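Local coordinates for protein Pre-mRNA-splicing factor SAD1 (Saccharomyces cerevisiae, PDB 4MSX) that is a catalytically inactive deubiquitinase relative that promotes assembly of U4 snRNA into the U4/U6 snRNP and is required for pre-mRNA splicing, at residues T178-F183 / L444-S449. Sequence-based numbering, arbitrary orientation.
Sequences TYLNGF and LYDNKS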
loop_
_atom_site.group_PDB
_atom_site.type_symbol
_atom_site.label_atom_id
_atom_site.label_comp_id
_atom_site.label_asym_id
_atom_site.label_seq_id
_atom_site.Cartn_x
_atom_site.Cartn_y
_atom_site.Cartn_z
ATOM N N THR A 178 -3.249 -20.501 -2.967
ATOM C CA THR A 178 -4.434 -19.776 -2.477
ATOM C C THR A 178 -3.973 -18.464 -1.828
ATOM O O THR A 178 -2.833 -18.381 -1.372
ATOM C CB THR A 178 -5.262 -20.638 -1.467
ATOM O OG1 THR A 178 -6.515 -19.989 -1.155
ATOM C CG2 THR A 178 -4.458 -20.867 -0.208
ATOM N N TYR A 179 -4.837 -17.440 -1.803
ATOM C CA TYR A 179 -4.491 -16.195 -1.120
ATOM C C TYR A 179 -5.803 -15.553 -0.759
ATOM O O TYR A 179 -6.840 -15.892 -1.345
ATOM C CB TYR A 179 -3.658 -15.247 -1.997
ATOM C CG TYR A 179 -4.381 -14.747 -3.245
ATOM C CD1 TYR A 179 -4.422 -15.516 -4.405
ATOM C CD2 TYR A 179 -5.015 -13.489 -3.263
ATOM C CE1 TYR A 179 -5.061 -15.042 -5.564
ATOM C CE2 TYR A 179 -5.667 -13.020 -4.400
ATOM C CZ TYR A 179 -5.666 -13.799 -5.554
ATOM O OH TYR A 179 -6.320 -13.347 -6.657
ATOM N N LEU A 180 -5.780 -14.664 0.239
ATOM C CA LEU A 180 -6.962 -13.903 0.602
ATOM C C LEU A 180 -6.856 -12.568 -0.128
ATOM O O LEU A 180 -5.870 -11.846 0.092
ATOM C CB LEU A 180 -6.955 -13.720 2.161
ATOM C CG LEU A 180 -8.118 -12.999 2.826
ATOM C CD1 LEU A 180 -9.405 -13.799 2.624
ATOM C CD2 LEU A 180 -7.849 -12.789 4.364
ATOM N N ASN A 181 -7.826 -12.200 -0.969
ATOM C CA ASN A 181 -7.603 -11.053 -1.857
ATOM C C ASN A 181 -7.539 -9.767 -1.006
ATOM O O ASN A 181 -8.216 -9.675 0.018
ATOM C CB ASN A 181 -8.608 -10.934 -3.014
ATOM C CG ASN A 181 -10.026 -10.489 -2.578
ATOM O OD1 ASN A 181 -10.638 -11.097 -1.697
ATOM N ND2 ASN A 181 -10.521 -9.417 -3.168
ATOM N N GLY A 182 -6.663 -8.841 -1.396
ATOM C CA GLY A 182 -6.358 -7.646 -0.594
ATOM C C GLY A 182 -5.240 -7.896 0.405
ATOM O O GLY A 182 -4.579 -6.943 0.826
ATOM N N PHE A 183 -5.023 -9.141 0.796
ATOM C CA PHE A 183 -4.038 -9.452 1.850
ATOM C C PHE A 183 -2.825 -10.167 1.240
ATOM O O PHE A 183 -2.526 -11.318 1.582
ATOM C CB PHE A 183 -4.694 -10.319 2.954
ATOM C CG PHE A 183 -5.720 -9.572 3.738
ATOM C CD1 PHE A 183 -6.982 -9.295 3.178
ATOM C CD2 PHE A 183 -5.433 -9.122 5.014
ATOM C CE1 PHE A 183 -7.942 -8.591 3.868
ATOM C CE2 PHE A 183 -6.352 -8.431 5.733
ATOM C CZ PHE A 183 -7.652 -8.149 5.143
ATOM N N LEU A 444 -2.397 -7.036 9.043
ATOM C CA LEU A 444 -3.676 -6.435 8.692
ATOM C C LEU A 444 -4.817 -7.287 9.184
ATOM O O LEU A 444 -4.767 -8.507 9.074
ATOM C CB LEU A 444 -3.842 -6.378 7.138
ATOM C CG LEU A 444 -2.741 -5.513 6.474
ATOM C CD1 LEU A 444 -2.844 -5.612 4.922
ATOM C CD2 LEU A 444 -2.894 -4.054 6.902
ATOM N N TYR A 445 -5.886 -6.623 9.586
ATOM C CA TYR A 445 -7.015 -7.338 10.218
ATOM C C TYR A 445 -8.109 -7.553 9.213
ATOM O O TYR A 445 -8.500 -6.617 8.521
ATOM C CB TYR A 445 -7.586 -6.530 11.382
ATOM C CG TYR A 445 -8.657 -7.341 12.162
ATOM C CD1 TYR A 445 -8.309 -8.501 12.847
ATOM C CD2 TYR A 445 -9.978 -6.938 12.185
ATOM C CE1 TYR A 445 -9.282 -9.249 13.569
ATOM C CE2 TYR A 445 -10.962 -7.680 12.919
ATOM C CZ TYR A 445 -10.576 -8.821 13.595
ATOM O OH TYR A 445 -11.503 -9.554 14.281
ATOM N N ASP A 446 -8.606 -8.785 9.139
ATOM C CA ASP A 446 -9.779 -9.085 8.313
ATOM C C ASP A 446 -11.009 -9.317 9.213
ATOM O O ASP A 446 -11.058 -10.308 9.912
ATOM C CB ASP A 446 -9.558 -10.352 7.491
ATOM C CG ASP A 446 -10.880 -10.859 6.821
ATOM O OD1 ASP A 446 -11.814 -10.064 6.582
ATOM O OD2 ASP A 446 -10.950 -12.066 6.538
ATOM N N ASN A 447 -11.930 -8.363 9.185
ATOM C CA ASN A 447 -13.187 -8.366 9.958
ATOM C C ASN A 447 -14.023 -9.614 9.751
ATOM O O ASN A 447 -14.739 -10.053 10.645
ATOM C CB ASN A 447 -14.086 -7.222 9.458
ATOM C CG ASN A 447 -13.745 -5.898 10.085
ATOM O OD1 ASN A 447 -13.242 -5.853 11.203
ATOM N ND2 ASN A 447 -14.004 -4.802 9.366
ATOM N N LYS A 448 -13.984 -10.145 8.538
ATOM C CA LYS A 448 -14.964 -11.135 8.129
ATOM C C LYS A 448 -14.537 -12.457 8.740
ATOM O O LYS A 448 -15.303 -13.077 9.446
ATOM C CB LYS A 448 -15.055 -11.192 6.597
ATOM C CG LYS A 448 -16.395 -11.629 6.075
ATOM C CD LYS A 448 -16.416 -11.674 4.554
ATOM C CE LYS A 448 -16.085 -10.312 3.929
ATOM N NZ LYS A 448 -16.804 -9.129 4.525
ATOM N N SER A 449 -13.301 -12.877 8.522
ATOM C CA SER A 449 -12.825 -14.128 9.109
ATOM C C SER A 449 -12.220 -13.927 10.516
ATOM O O SER A 449 -11.734 -14.869 11.125
ATOM C CB SER A 449 -11.781 -14.744 8.184
ATOM O OG SER A 449 -10.601 -13.959 8.206
#
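The ring of Phe183 carries most of the contact, setting its CE2-CZ end against 444-446 without a single hydrogen bond between the two segments. Its CE2 lies 3.5 Å from Leu444 CB, and its CZ meets Asp446 CB at 3.7 Å. Tyr445 O sits in the ring plane at the edge, 3.8 Å from CZ. Over one face of the ring, toward its rim, lies Leu180 CD2, and the same methyl is 3.9 Å from Asp446 OD2. Leu180 and Phe183 are the ends of a type II beta turn, closed by Phe183 N to Leu180 O (2.9 Å); at Gly182, phi 88°, a CB would collide with Asn181 O, which calls for glycine. This turn leaves strand 178-180 of a two-stranded sheet and rests on the end of strand 438-446, part of the large mixed sheet of the USP domain. There Asp446 makes an Asx turn: with CG anti to the backbone N (chi1 169°), OD1 accepts from Lys448 N at 2.9 Å. Asp446 OD2 takes Ser449 N at 3.2 Å and, from the same face, Ser449 OG; both N-H groups come from well above the carboxylate plane. His204 meets the Phe183 ring edge-to-face and hydrogen-bonds through NE2 to Gly182 O.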